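Local coordinates for protein alpha-fucosidase GH29 (PDB 4PSR) that hydrolyses alpha-L-fucosides as a fungal glycoside hydrolase of family GH29, probably releasing fucose linked to the N-acetylglucosamine of glycoproteins, at residues D303-A308 / L340-P345; A9-T14 / E251-Y256; T513-A518 / A532-E537; K446-L451 / Y485-T490. One frame throughout, in Å; residues are numbered along the deposited sequence. Where two conformers were deposited one is given.

Contact 1: residues D303-A308 / L340-P345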
loop_
_atom_site.group_PDB
_atom_site.type_symbol
_atom_site.label_atom_id
_atom_site.label_comp_id
_atom_site.label_asym_id
_atom_site.label_seq_id
_atom_site.Cartn_x
_atom_site.Cartn_y
_atom_site.Cartn_z
ATOM N N ASP A 303 0.802 2.871 1.426
ATOM C CA ASP A 303 0.899 4.023 0.518
ATOM C C ASP A 303 2.215 4.776 0.726
ATOM O O ASP A 303 2.702 4.880 1.854
ATOM C CB ASP A 303 -0.255 5.004 0.732
ATOM C CG ASP A 303 -1.550 4.304 0.964
ATOM O OD1 ASP A 303 -1.997 3.567 0.066
ATOM O OD2 ASP A 303 -2.104 4.463 2.089
ATOM N N ASP A 304 2.796 5.311 -0.340
ATOM C CA ASP A 304 3.991 6.131 -0.231
ATOM C C ASP A 304 3.810 7.340 -1.142
ATOM O O ASP A 304 2.768 7.481 -1.763
ATOM C CB ASP A 304 5.237 5.350 -0.612
ATOM C CG ASP A 304 6.428 5.710 0.265
ATOM O OD1 ASP A 304 6.705 6.922 0.452
ATOM O OD2 ASP A 304 7.074 4.777 0.778
ATOM N N ALA A 305 4.816 8.209 -1.227
ATOM C CA ALA A 305 4.678 9.441 -2.000
ATOM C C ALA A 305 6.032 9.896 -2.498
ATOM O O ALA A 305 7.033 9.672 -1.822
ATOM C CB ALA A 305 4.032 10.508 -1.129
ATOM N N ILE A 306 6.090 10.481 -3.696
ATOM C CA ILE A 306 7.334 11.046 -4.184
ATOM C C ILE A 306 7.709 12.254 -3.285
ATOM O O ILE A 306 8.846 12.561 -3.170
ATOM C CB ILE A 306 7.280 11.400 -5.729
ATOM C CG1 ILE A 306 6.889 10.162 -6.548
ATOM C CG2 ILE A 306 8.607 11.941 -6.207
ATOM C CD1 ILE A 306 6.700 10.459 -8.033
ATOM N N SER A 307 6.697 13.027 -2.990
ATOM C CA SER A 307 6.906 14.228 -2.245
ATOM C C SER A 307 7.522 13.917 -0.898
ATOM O O SER A 307 7.181 12.933 -0.255
ATOM C CB SER A 307 5.574 14.899 -2.048
ATOM O OG SER A 307 5.726 15.912 -1.109
ATOM N N ALA A 308 8.491 14.747 -0.540
ATOM C CA ALA A 308 9.162 14.703 0.738
ATOM C C ALA A 308 8.532 15.749 1.639
ATOM O O ALA A 308 8.983 15.962 2.763
ATOM C CB ALA A 308 10.616 14.985 0.549
ATOM N N LEU A 340 1.305 1.476 -3.073
ATOM C CA LEU A 340 0.529 2.448 -3.849
ATOM C C LEU A 340 1.204 3.799 -3.696
ATOM O O LEU A 340 1.227 4.394 -2.596
ATOM C CB LEU A 340 -0.923 2.500 -3.326
ATOM C CG LEU A 340 -1.826 3.587 -3.919
ATOM C CD1 LEU A 340 -1.905 3.502 -5.442
ATOM C CD2 LEU A 340 -3.228 3.528 -3.267
ATOM N N LEU A 341 1.794 4.282 -4.800
ATOM C CA LEU A 341 2.563 5.518 -4.816
ATOM C C LEU A 341 1.739 6.729 -5.190
ATOM O O LEU A 341 1.077 6.774 -6.233
ATOM C CB LEU A 341 3.742 5.381 -5.788
ATOM C CG LEU A 341 4.645 6.597 -5.949
ATOM C CD1 LEU A 341 5.377 6.952 -4.664
ATOM C CD2 LEU A 341 5.619 6.363 -7.101
ATOM N N ASN A 342 1.809 7.747 -4.339
ATOM C CA ASN A 342 1.109 9.008 -4.576
ATOM C C ASN A 342 1.949 10.014 -5.335
ATOM O O ASN A 342 3.142 10.198 -5.003
ATOM C CB ASN A 342 0.644 9.636 -3.254
ATOM C CG ASN A 342 0.065 10.996 -3.444
ATOM O OD1 ASN A 342 -1.066 11.123 -3.876
ATOM N ND2 ASN A 342 0.828 12.022 -3.123
ATOM N N ILE A 343 1.335 10.651 -6.339
ATOM C CA ILE A 343 1.925 11.783 -7.063
ATOM C C ILE A 343 1.068 13.018 -6.838
ATOM O O ILE A 343 -0.091 12.920 -6.372
ATOM C CB ILE A 343 2.134 11.451 -8.584
ATOM C CG1 ILE A 343 0.796 11.278 -9.288
ATOM C CG2 ILE A 343 3.007 10.197 -8.693
ATOM C CD1 ILE A 343 0.919 10.981 -10.816
ATOM N N SER A 344 1.635 14.177 -7.170
ATOM C CA SER A 344 1.104 15.462 -6.697
ATOM C C SER A 344 1.066 16.528 -7.789
ATOM O O SER A 344 1.956 17.388 -7.842
ATOM C CB SER A 344 1.962 15.975 -5.542
ATOM O OG SER A 344 2.114 15.003 -4.513
ATOM N N PRO A 345 0.039 16.483 -8.645
ATOM C CA PRO A 345 -0.092 17.536 -9.663
ATOM C C PRO A 345 -0.338 18.908 -9.027
ATOM O O PRO A 345 -0.966 19.018 -7.963
ATOM C CB PRO A 345 -1.313 17.088 -10.481
ATOM C CG PRO A 345 -1.503 15.614 -10.153
ATOM C CD PRO A 345 -1.022 15.471 -8.730
HETATM O O HOH W 1 3.927 12.747 -4.092
#
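Leu341 holds CG anti to its backbone N (chi1 179°), with chi2 of 64° placing its CD branches, and Ile306 holds CG1 beside its backbone N (chi1 -56°); the two chains meet on the Leu341 side of the sheet, Ile306 CG1 4.0 Å from Leu341 CD1. Leu341 lies in strand 337-343 and Ile306 directly follows strand 300-305, the last two parallel strands of the TIM barrel, joined through helix 322-334 as a beta-alpha-beta unit. Leu341 CD1 also lies against the backbone of Ala305, and Ile306 CD1 rests on Ile343 CG2 at 3.8 Å. Helix 353-369 covers these hydrocarbon groups with Val358, Leu359 and Ile362, a setting suited to aliphatic residues.

Asp303, Leu340, Ala305 and Asn342 point to the other face, the barrel interior. There Asp303 and Leu340 lie side by side, and the OD1 that touches Leu340 CD2 at 3.6 Å accepts from Trp224 NE1, near the bound beta-L-fucopyranose. Asn342 suits a buried polar site, since its amide both accepts and donates, joining His34 and the carbonyl of Trp311. Between the backbones, Asp304 N donates to Leu340 O (2.9 Å) and Asn342 N to Asp304 O (2.8 Å). A water sits between the diverging chain ends, accepting from Ser307 N at 3.0 Å and donating to Asn342 O and, at 2.9 Å, to Ser344 OG, whose hydroxyl is also hydrogen-bonded to Trp311 O.

Contact 2: residues A9-T14 / E251-Y256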
loop_
_atom_site.group_PDB
_atom_site.type_symbol
_atom_site.label_atom_id
_atom_site.label_comp_id
_atom_site.label_asym_id
_atom_site.label_seq_id
_atom_site.Cartn_x
_atom_site.Cartn_y
_atom_site.Cartn_z
ATOM N N ALA A 9 -25.662 -7.362 4.689
ATOM C CA ALA A 9 -24.968 -6.388 5.511
ATOM C C ALA A 9 -24.729 -6.903 6.941
ATOM O O ALA A 9 -25.257 -6.359 7.923
ATOM C CB ALA A 9 -25.723 -5.087 5.532
ATOM N N THR A 10 -23.904 -7.948 7.036
ATOM C CA THR A 10 -23.430 -8.499 8.305
ATOM C C THR A 10 -21.948 -8.847 8.209
ATOM O O THR A 10 -21.403 -9.048 7.110
ATOM C CB THR A 10 -24.153 -9.810 8.683
ATOM O OG1 THR A 10 -23.776 -10.852 7.773
ATOM C CG2 THR A 10 -25.663 -9.640 8.638
ATOM N N TRP A 11 -21.274 -8.936 9.347
ATOM C CA TRP A 11 -19.846 -9.277 9.322
ATOM C C TRP A 11 -19.658 -10.695 8.807
ATOM O O TRP A 11 -18.778 -10.969 7.997
ATOM C CB TRP A 11 -19.205 -9.105 10.696
ATOM C CG TRP A 11 -19.171 -7.681 11.130
ATOM C CD1 TRP A 11 -19.826 -7.126 12.202
ATOM C CD2 TRP A 11 -18.488 -6.599 10.484
ATOM N NE1 TRP A 11 -19.581 -5.771 12.263
ATOM C CE2 TRP A 11 -18.758 -5.426 11.220
ATOM C CE3 TRP A 11 -17.658 -6.513 9.365
ATOM C CZ2 TRP A 11 -18.250 -4.184 10.861
ATOM C CZ3 TRP A 11 -17.159 -5.278 9.015
ATOM C CH2 TRP A 11 -17.448 -4.134 9.760
ATOM N N GLU A 12 -20.523 -11.607 9.223
ATOM C CA GLU A 12 -20.341 -12.988 8.885
ATOM C C GLU A 12 -20.539 -13.233 7.377
ATOM O O GLU A 12 -19.819 -14.022 6.770
ATOM C CB GLU A 12 -21.258 -13.835 9.785
ATOM C CG GLU A 12 -22.752 -13.383 9.810
ATOM C CD GLU A 12 -23.150 -12.309 10.873
ATOM O OE1 GLU A 12 -22.306 -11.539 11.444
ATOM O OE2 GLU A 12 -24.377 -12.229 11.128
ATOM N N SER A 13 -21.473 -12.513 6.760
ATOM C CA SER A 13 -21.701 -12.633 5.317
ATOM C C SER A 13 -20.538 -12.020 4.501
ATOM O O SER A 13 -19.997 -12.655 3.600
ATOM C CB SER A 13 -22.997 -11.918 4.927
ATOM O OG SER A 13 -23.233 -12.031 3.532
ATOM N N THR A 14 -20.168 -10.796 4.867
ATOM C CA THR A 14 -19.125 -10.076 4.129
ATOM C C THR A 14 -17.742 -10.696 4.343
ATOM O O THR A 14 -16.888 -10.558 3.475
ATOM C CB THR A 14 -19.131 -8.572 4.441
ATOM O OG1 THR A 14 -18.958 -8.341 5.836
ATOM C CG2 THR A 14 -20.431 -7.893 3.977
ATOM N N GLU A 251 -23.403 -1.959 5.050
ATOM C CA GLU A 251 -24.181 -1.792 3.825
ATOM C C GLU A 251 -23.247 -1.473 2.633
ATOM O O GLU A 251 -23.465 -1.953 1.527
ATOM C CB GLU A 251 -25.236 -0.700 4.031
ATOM C CG GLU A 251 -26.416 -1.200 4.887
ATOM C CD GLU A 251 -27.334 -0.112 5.393
ATOM O OE1 GLU A 251 -27.100 1.071 5.119
ATOM O OE2 GLU A 251 -28.314 -0.461 6.092
ATOM N N PHE A 252 -22.216 -0.658 2.884
ATOM C CA PHE A 252 -21.187 -0.422 1.863
ATOM C C PHE A 252 -20.503 -1.719 1.416
ATOM O O PHE A 252 -20.406 -1.996 0.198
ATOM C CB PHE A 252 -20.112 0.556 2.346
ATOM C CG PHE A 252 -18.887 0.522 1.476
ATOM C CD1 PHE A 252 -18.909 1.025 0.173
ATOM C CD2 PHE A 252 -17.723 -0.085 1.933
ATOM C CE1 PHE A 252 -17.779 0.941 -0.645
ATOM C CE2 PHE A 252 -16.587 -0.169 1.130
ATOM C CZ PHE A 252 -16.618 0.339 -0.160
ATOM N N LEU A 253 -20.017 -2.522 2.372
ATOM C CA LEU A 253 -19.312 -3.749 2.040
ATOM C C LEU A 253 -20.207 -4.676 1.217
ATOM O O LEU A 253 -19.798 -5.203 0.174
ATOM C CB LEU A 253 -18.805 -4.432 3.333
ATOM C CG LEU A 253 -17.736 -3.665 4.104
ATOM C CD1 LEU A 253 -17.480 -4.301 5.472
ATOM C CD2 LEU A 253 -16.421 -3.613 3.287
ATOM N N ALA A 254 -21.430 -4.906 1.697
ATOM C CA ALA A 254 -22.337 -5.775 0.947
ATOM C C ALA A 254 -22.655 -5.229 -0.452
ATOM O O ALA A 254 -22.651 -5.979 -1.427
ATOM C CB ALA A 254 -23.638 -6.038 1.735
ATOM N N TYR A 255 -22.895 -3.914 -0.548
ATOM C CA TYR A 255 -23.218 -3.316 -1.843
ATOM C C TYR A 255 -22.083 -3.466 -2.850
ATOM O O TYR A 255 -22.282 -3.929 -3.968
ATOM C CB TYR A 255 -23.619 -1.861 -1.682
ATOM C CG TYR A 255 -24.251 -1.245 -2.903
ATOM C CD1 TYR A 255 -25.629 -1.196 -3.039
ATOM C CD2 TYR A 255 -23.484 -0.699 -3.922
ATOM C CE1 TYR A 255 -26.228 -0.628 -4.138
ATOM C CE2 TYR A 255 -24.076 -0.111 -5.025
ATOM C CZ TYR A 255 -25.463 -0.091 -5.120
ATOM O OH TYR A 255 -26.088 0.486 -6.208
ATOM N N TYR A 256 -20.875 -3.125 -2.418
ATOM C CA TYR A 256 -19.722 -3.212 -3.294
ATOM C C TYR A 256 -19.411 -4.664 -3.662
ATOM O O TYR A 256 -19.166 -4.960 -4.840
ATOM C CB TYR A 256 -18.530 -2.555 -2.614
ATOM C CG TYR A 256 -17.278 -2.450 -3.484
ATOM C CD1 TYR A 256 -17.356 -2.190 -4.855
ATOM C CD2 TYR A 256 -16.005 -2.576 -2.926
ATOM C CE1 TYR A 256 -16.202 -2.032 -5.633
ATOM C CE2 TYR A 256 -14.853 -2.434 -3.699
ATOM C CZ TYR A 256 -14.963 -2.163 -5.044
ATOM O OH TYR A 256 -13.795 -2.019 -5.779
#
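The two backbones draw nearest at Ala9 and Glu251, whose CA atoms are 5.0 Å apart, just before the chain turns into the short helix 11-14; segment 251-256 is wholly helical, part of the long helix 246-263. Ala9 aims its methyl at that helix, with CB 3.9 Å from Glu251 N and 4.0 Å from Glu251 CG. Its own N sits 3.8 Å from Ala254 CB, an approach that the small side chain of Ala254 allows. Glu251 offers only the aliphatic base of its side chain here, while its carboxylate forms a salt bridge with Lys248.

Five residues on, Thr14 presents its methyl to the helix: CG2 lies 3.9 Å from Leu253 CB, and the two side chains cross at about a right angle. Helix 246-263 follows strand 222-225 in the TIM-barrel domain and packs outside it, so the N-terminal segment lies over the outer layer of the barrel. Threonine suits position 14 because its two branches divide the work. OG1 stands between the backbone N and carbonyl carbon (chi1 58°) and donates to Thr10 O at 2.8 Å, on the opposite face of that carbonyl from Thr14 N. Thr10 in turn is the N-cap, its OG1 accepting from Ser13 N at 3.0 Å. At the flank Trp11 CZ3 meets Leu253 CD1 at 3.7 Å, while the indole NE1 donates to Glu246.

Contact 3: residues T513-A518 / A532-E537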
loop_
_atom_site.group_PDB
_atom_site.type_symbol
_atom_site.label_atom_id
_atom_site.label_comp_id
_atom_site.label_asym_id
_atom_site.label_seq_id
_atom_site.Cartn_x
_atom_site.Cartn_y
_atom_site.Cartn_z
ATOM N N THR A 513 11.432 -32.731 7.156
ATOM C CA THR A 513 11.450 -32.687 5.697
ATOM C C THR A 513 10.032 -32.460 5.192
ATOM O O THR A 513 9.089 -32.345 5.987
ATOM C CB THR A 513 12.030 -33.987 5.061
ATOM O OG1 THR A 513 11.107 -35.068 5.223
ATOM C CG2 THR A 513 13.368 -34.350 5.690
ATOM N N GLY A 514 9.886 -32.393 3.872
ATOM C CA GLY A 514 8.610 -32.107 3.247
ATOM C C GLY A 514 8.438 -30.617 3.030
ATOM O O GLY A 514 9.415 -29.865 3.035
ATOM N N LYS A 515 7.189 -30.201 2.847
ATOM C CA LYS A 515 6.843 -28.786 2.741
ATOM C C LYS A 515 7.212 -28.116 4.053
ATOM O O LYS A 515 7.035 -28.708 5.106
ATOM C CB LYS A 515 5.341 -28.627 2.504
ATOM C CG LYS A 515 4.799 -29.500 1.394
ATOM C CD LYS A 515 3.358 -29.143 1.048
ATOM C CE LYS A 515 2.383 -29.528 2.152
ATOM N NZ LYS A 515 0.997 -29.094 1.818
ATOM N N GLY A 516 7.729 -26.892 3.998
ATOM C CA GLY A 516 8.059 -26.191 5.218
ATOM C C GLY A 516 7.940 -24.691 5.132
ATOM O O GLY A 516 7.889 -24.119 4.041
ATOM N N VAL A 517 7.939 -24.075 6.308
ATOM C CA VAL A 517 7.848 -22.629 6.455
ATOM C C VAL A 517 8.870 -22.213 7.501
ATOM O O VAL A 517 8.865 -22.734 8.626
ATOM C CB VAL A 517 6.443 -22.183 6.906
ATOM C CG1 VAL A 517 6.394 -20.671 7.131
ATOM C CG2 VAL A 517 5.404 -22.596 5.867
ATOM N N ALA A 518 9.750 -21.280 7.144
ATOM C CA ALA A 518 10.660 -20.652 8.112
ATOM C C ALA A 518 9.939 -19.521 8.869
ATOM O O ALA A 518 9.099 -18.809 8.288
ATOM C CB ALA A 518 11.877 -20.126 7.419
ATOM N N ALA A 532 1.291 -18.896 4.272
ATOM C CA ALA A 532 2.711 -19.172 4.045
ATOM C C ALA A 532 2.912 -20.526 3.398
ATOM O O ALA A 532 4.030 -20.835 2.975
ATOM C CB ALA A 532 3.470 -19.116 5.351
ATOM N N GLY A 533 1.865 -21.340 3.356
ATOM C CA GLY A 533 1.869 -22.582 2.590
ATOM C C GLY A 533 1.800 -23.856 3.416
ATOM O O GLY A 533 2.012 -24.936 2.860
ATOM N N LEU A 534 1.517 -23.759 4.713
ATOM C CA LEU A 534 1.368 -24.956 5.545
ATOM C C LEU A 534 0.303 -24.734 6.603
ATOM O O LEU A 534 0.534 -24.098 7.630
ATOM C CB LEU A 534 2.696 -25.338 6.194
ATOM C CG LEU A 534 2.775 -26.644 6.990
ATOM C CD1 LEU A 534 2.350 -27.839 6.132
ATOM C CD2 LEU A 534 4.202 -26.847 7.510
ATOM N N LYS A 535 -0.876 -25.258 6.326
ATOM C CA LYS A 535 -1.957 -25.265 7.287
ATOM C C LYS A 535 -1.436 -25.887 8.567
ATOM O O LYS A 535 -0.747 -26.916 8.543
ATOM C CB LYS A 535 -3.154 -26.071 6.770
ATOM C CG LYS A 535 -3.776 -25.511 5.499
ATOM C CD LYS A 535 -4.912 -26.402 5.010
ATOM C CE LYS A 535 -5.552 -25.858 3.740
ATOM N NZ LYS A 535 -6.682 -26.716 3.271
ATOM N N PRO A 536 -1.746 -25.272 9.706
ATOM C CA PRO A 536 -1.074 -25.721 10.927
ATOM C C PRO A 536 -1.469 -27.156 11.329
ATOM O O PRO A 536 -0.662 -27.858 11.928
ATOM C CB PRO A 536 -1.504 -24.678 11.969
ATOM C CG PRO A 536 -2.690 -23.982 11.398
ATOM C CD PRO A 536 -2.543 -24.050 9.913
ATOM N N GLU A 537 -2.676 -27.575 10.961
ATOM C CA GLU A 537 -3.099 -28.960 11.178
ATOM C C GLU A 537 -2.184 -29.975 10.485
ATOM O O GLU A 537 -2.176 -31.151 10.866
ATOM C CB GLU A 537 -4.543 -29.160 10.693
ATOM C CG GLU A 537 -4.681 -29.387 9.194
ATOM C CD GLU A 537 -5.948 -28.802 8.592
ATOM O OE1 GLU A 537 -6.572 -29.480 7.746
ATOM O OE2 GLU A 537 -6.306 -27.657 8.932
#
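Val517 and Ala532 mark the nearest backbone approach, their CA atoms 6.6 Å apart where strand 516-519 passes the end of helix 526-532, so side chains bridge the gap. Val517 points at the other segment and divides its two methyls: CG1, anti to the backbone N (chi1 177°), touches Ala532 CB at 3.8 Å, whereas CG2 lies 3.7 Å from Ala532 O and 3.9 Å from Leu534 CB. A beta-branched valine thus meets both residues from one position, and the small methyl of Ala532 allows the helix end to come close. Gly533, between Ala532 and Leu534, closes the helix in a Schellman motif with phi 113°, where a CB would jam against the preceding carbonyl O. The turn brings Leu534 over the edge strand of a four-stranded antiparallel sheet, in the C-terminal part of the chain beyond the catalytic barrel. Leu534 crosses Val517 obliquely, and both also pack on Val506 of the adjoining strand 504-507. Toward solvent, Lys515 lays its aliphatic chain near the same leucine, CE 4.3 Å from Leu534 CD1, while its ammonium forms a long, weak ion pair with Glu538. Ala532 O accepts from the amino group of a bound Tris molecule, probably from the crystallisation liquor.

Contact 4: residues K446-L451 / Y485-T490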
loop_
_atom_site.group_PDB
_atom_site.type_symbol
_atom_site.label_atom_id
_atom_site.label_comp_id
_atom_site.label_asym_id
_atom_site.label_seq_id
_atom_site.Cartn_x
_atom_site.Cartn_y
_atom_site.Cartn_z
ATOM N N LYS A 446 20.235 -25.561 -9.418
ATOM C CA LYS A 446 20.541 -25.870 -10.815
ATOM C C LYS A 446 21.221 -24.779 -11.603
ATOM O O LYS A 446 22.013 -25.057 -12.503
ATOM C CB LYS A 446 19.260 -26.108 -11.584
ATOM C CG LYS A 446 18.592 -27.425 -11.364
ATOM C CD LYS A 446 17.873 -27.834 -12.634
ATOM C CE LYS A 446 17.115 -26.686 -13.347
ATOM N NZ LYS A 446 15.725 -27.095 -13.654
ATOM N N SER A 447 20.828 -23.532 -11.354
ATOM C CA SER A 447 21.387 -22.421 -12.087
ATOM C C SER A 447 21.276 -21.158 -11.249
ATOM O O SER A 447 20.347 -21.007 -10.446
ATOM C CB SER A 447 20.691 -22.215 -13.436
ATOM O OG SER A 447 19.297 -22.016 -13.302
ATOM N N VAL A 448 22.251 -20.281 -11.428
ATOM C CA VAL A 448 22.269 -18.956 -10.828
ATOM C C VAL A 448 22.553 -18.008 -11.988
ATOM O O VAL A 448 23.553 -18.162 -12.692
ATOM C CB VAL A 448 23.382 -18.841 -9.756
ATOM C CG1 VAL A 448 23.424 -17.416 -9.170
ATOM C CG2 VAL A 448 23.219 -19.911 -8.675
ATOM N N GLU A 449 21.688 -17.027 -12.208
ATOM C CA GLU A 449 21.768 -16.148 -13.362
ATOM C C GLU A 449 21.542 -14.709 -12.924
ATOM O O GLU A 449 20.730 -14.442 -12.036
ATOM C CB GLU A 449 20.694 -16.493 -14.386
ATOM C CG GLU A 449 20.704 -17.948 -14.856
ATOM C CD GLU A 449 19.491 -18.269 -15.698
ATOM O OE1 GLU A 449 18.365 -18.354 -15.145
ATOM O OE2 GLU A 449 19.660 -18.431 -16.922
ATOM N N LEU A 450 22.262 -13.792 -13.535
ATOM C CA LEU A 450 22.031 -12.358 -13.379
ATOM C C LEU A 450 21.129 -11.837 -14.480
ATOM O O LEU A 450 21.395 -12.034 -15.677
ATOM C CB LEU A 450 23.350 -11.588 -13.421
ATOM C CG LEU A 450 23.301 -10.107 -13.022
ATOM C CD1 LEU A 450 22.939 -9.945 -11.547
ATOM C CD2 LEU A 450 24.640 -9.415 -13.295
ATOM N N LEU A 451 20.047 -11.152 -14.122
ATOM C CA LEU A 451 19.171 -10.570 -15.115
ATOM C C LEU A 451 19.915 -9.447 -15.823
ATOM O O LEU A 451 20.597 -8.648 -15.192
ATOM C CB LEU A 451 17.880 -10.055 -14.470
ATOM C CG LEU A 451 16.763 -11.080 -14.379
ATOM C CD1 LEU A 451 17.151 -12.209 -13.465
ATOM C CD2 LEU A 451 15.492 -10.405 -13.905
ATOM N N TYR A 485 19.907 -4.779 -8.700
ATOM C CA TYR A 485 20.334 -5.864 -9.589
ATOM C C TYR A 485 19.703 -7.152 -9.107
ATOM O O TYR A 485 19.505 -7.335 -7.915
ATOM C CB TYR A 485 21.874 -5.976 -9.635
ATOM C CG TYR A 485 22.503 -4.710 -10.169
ATOM C CD1 TYR A 485 22.820 -3.663 -9.320
ATOM C CD2 TYR A 485 22.757 -4.536 -11.524
ATOM C CE1 TYR A 485 23.347 -2.478 -9.802
ATOM C CE2 TYR A 485 23.295 -3.337 -12.010
ATOM C CZ TYR A 485 23.611 -2.335 -11.144
ATOM O OH TYR A 485 24.148 -1.150 -11.601
ATOM N N VAL A 486 19.368 -8.036 -10.036
ATOM C CA VAL A 486 18.611 -9.229 -9.703
ATOM C C VAL A 486 19.316 -10.518 -10.080
ATOM O O VAL A 486 19.643 -10.740 -11.256
ATOM C CB VAL A 486 17.206 -9.223 -10.386
ATOM C CG1 VAL A 486 16.381 -10.423 -9.961
ATOM C CG2 VAL A 486 16.429 -7.945 -10.101
ATOM N N LEU A 487 19.484 -11.383 -9.098
ATOM C CA LEU A 487 19.918 -12.767 -9.312
ATOM C C LEU A 487 18.708 -13.693 -9.313
ATOM O O LEU A 487 17.769 -13.528 -8.522
ATOM C CB LEU A 487 20.892 -13.201 -8.226
ATOM C CG LEU A 487 22.251 -12.501 -8.226
ATOM C CD1 LEU A 487 22.950 -12.646 -6.907
ATOM C CD2 LEU A 487 23.145 -13.049 -9.358
ATOM N N LYS A 488 18.748 -14.698 -10.186
ATOM C CA LYS A 488 17.665 -15.675 -10.316
ATOM C C LYS A 488 18.236 -17.039 -10.021
ATOM O O LYS A 488 19.155 -17.490 -10.738
ATOM C CB LYS A 488 17.064 -15.626 -11.721
ATOM C CG LYS A 488 16.011 -16.670 -12.022
ATOM C CD LYS A 488 15.492 -16.512 -13.438
ATOM C CE LYS A 488 14.393 -17.493 -13.753
ATOM N NZ LYS A 488 13.894 -17.305 -15.135
ATOM N N LEU A 489 17.732 -17.692 -8.988
ATOM C CA LEU A 489 18.233 -18.998 -8.537
ATOM C C LEU A 489 17.161 -20.036 -8.791
ATOM O O LEU A 489 16.076 -19.961 -8.251
ATOM C CB LEU A 489 18.591 -18.977 -7.048
ATOM C CG LEU A 489 19.903 -18.319 -6.584
ATOM C CD1 LEU A 489 19.932 -16.854 -6.924
ATOM C CD2 LEU A 489 20.077 -18.477 -5.104
ATOM N N THR A 490 17.459 -21.007 -9.648
ATOM C CA THR A 490 16.500 -22.050 -9.993
ATOM C C THR A 490 16.870 -23.351 -9.309
ATOM O O THR A 490 18.030 -23.788 -9.364
ATOM C CB THR A 490 16.438 -22.251 -11.505
ATOM O OG1 THR A 490 16.090 -21.024 -12.168
ATOM C CG2 THR A 490 15.408 -23.334 -11.853
HETATM O O HOH W 2 18.424 -19.421 -12.678
HETATM O O HOH W 3 16.078 -18.427 -16.524
HETATM O O HOH W 4 20.763 -7.291 -12.663
#
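Thr490 O meets two successive backbone donors, Lys446 N at 2.8 Å and, weakly, Ser447 N at 3.4 Å. Lys446 and Ser447 both face this threonine, a classic beta bulge. Thr490 N returns a bond to Ser447 O, after which Glu449 and Lys488 form a hydrogen-bonded pair, the tighter link running from Lys488 N to Glu449 O at 2.7 Å. Leu451 N then donates to Val486 O. At that end a water bridges the strands by accepting from Val486 N and donating to Leu451 O.

The strands are neighbours in the six-stranded antiparallel sheet of the C-terminal domain, flanked by strands 415-420 and 458-460. Ser447, Glu449, Lys488 and Thr490 share one face, polar at this end; farther along Leu451 CD1 packs on Lys488 CB at 3.8 Å. Ser447 OG, standing between its backbone N and carbonyl carbon (chi1 57°), gathers with Glu449 OE1, Lys488 O and Thr490 OG1 round one water; short hydroxyl side chains suit this site because they reach the water beside the backbone. Glu449 and Lys488 lie side by side, but OE1 stays 4.6 Å from NZ, beyond a salt bridge. Another water joins them, donating to OE1 and accepting from NZ, and Lys488 makes its salt bridge with Glu371. On the other face Val448, Leu450, Leu487 and Leu489 supply only hydrocarbon: Leu450 CD1 touches Leu487 CD2 at 3.8 Å, and Val448 CG1 lies 4.2 Å from Leu489 CD1.

Overall arrangement
Contact 1 is the buried one, within the catalytic barrel, with its centre about 11 Å from the centre of the chain; the other three lie farther out and are partly buried. Contact 2 belongs to the same domain but lays the N-terminal segment against a helix of its outer layer, its centre 31 Å from that of contact 1. Contacts 1 and 4 pair neighbouring strands through backbone bonds, parallel in the barrel and antiparallel in the C-terminal sheet; contacts 2 and 3 rely on apolar side-chain packing across their segments. Helix 353-369 touches both contact 1 and contact 4, linking the barrel with the C-terminal sheet. Polar groups in contact 1 find mainly protein partners, whereas waters serve much of the polar face of contact 4.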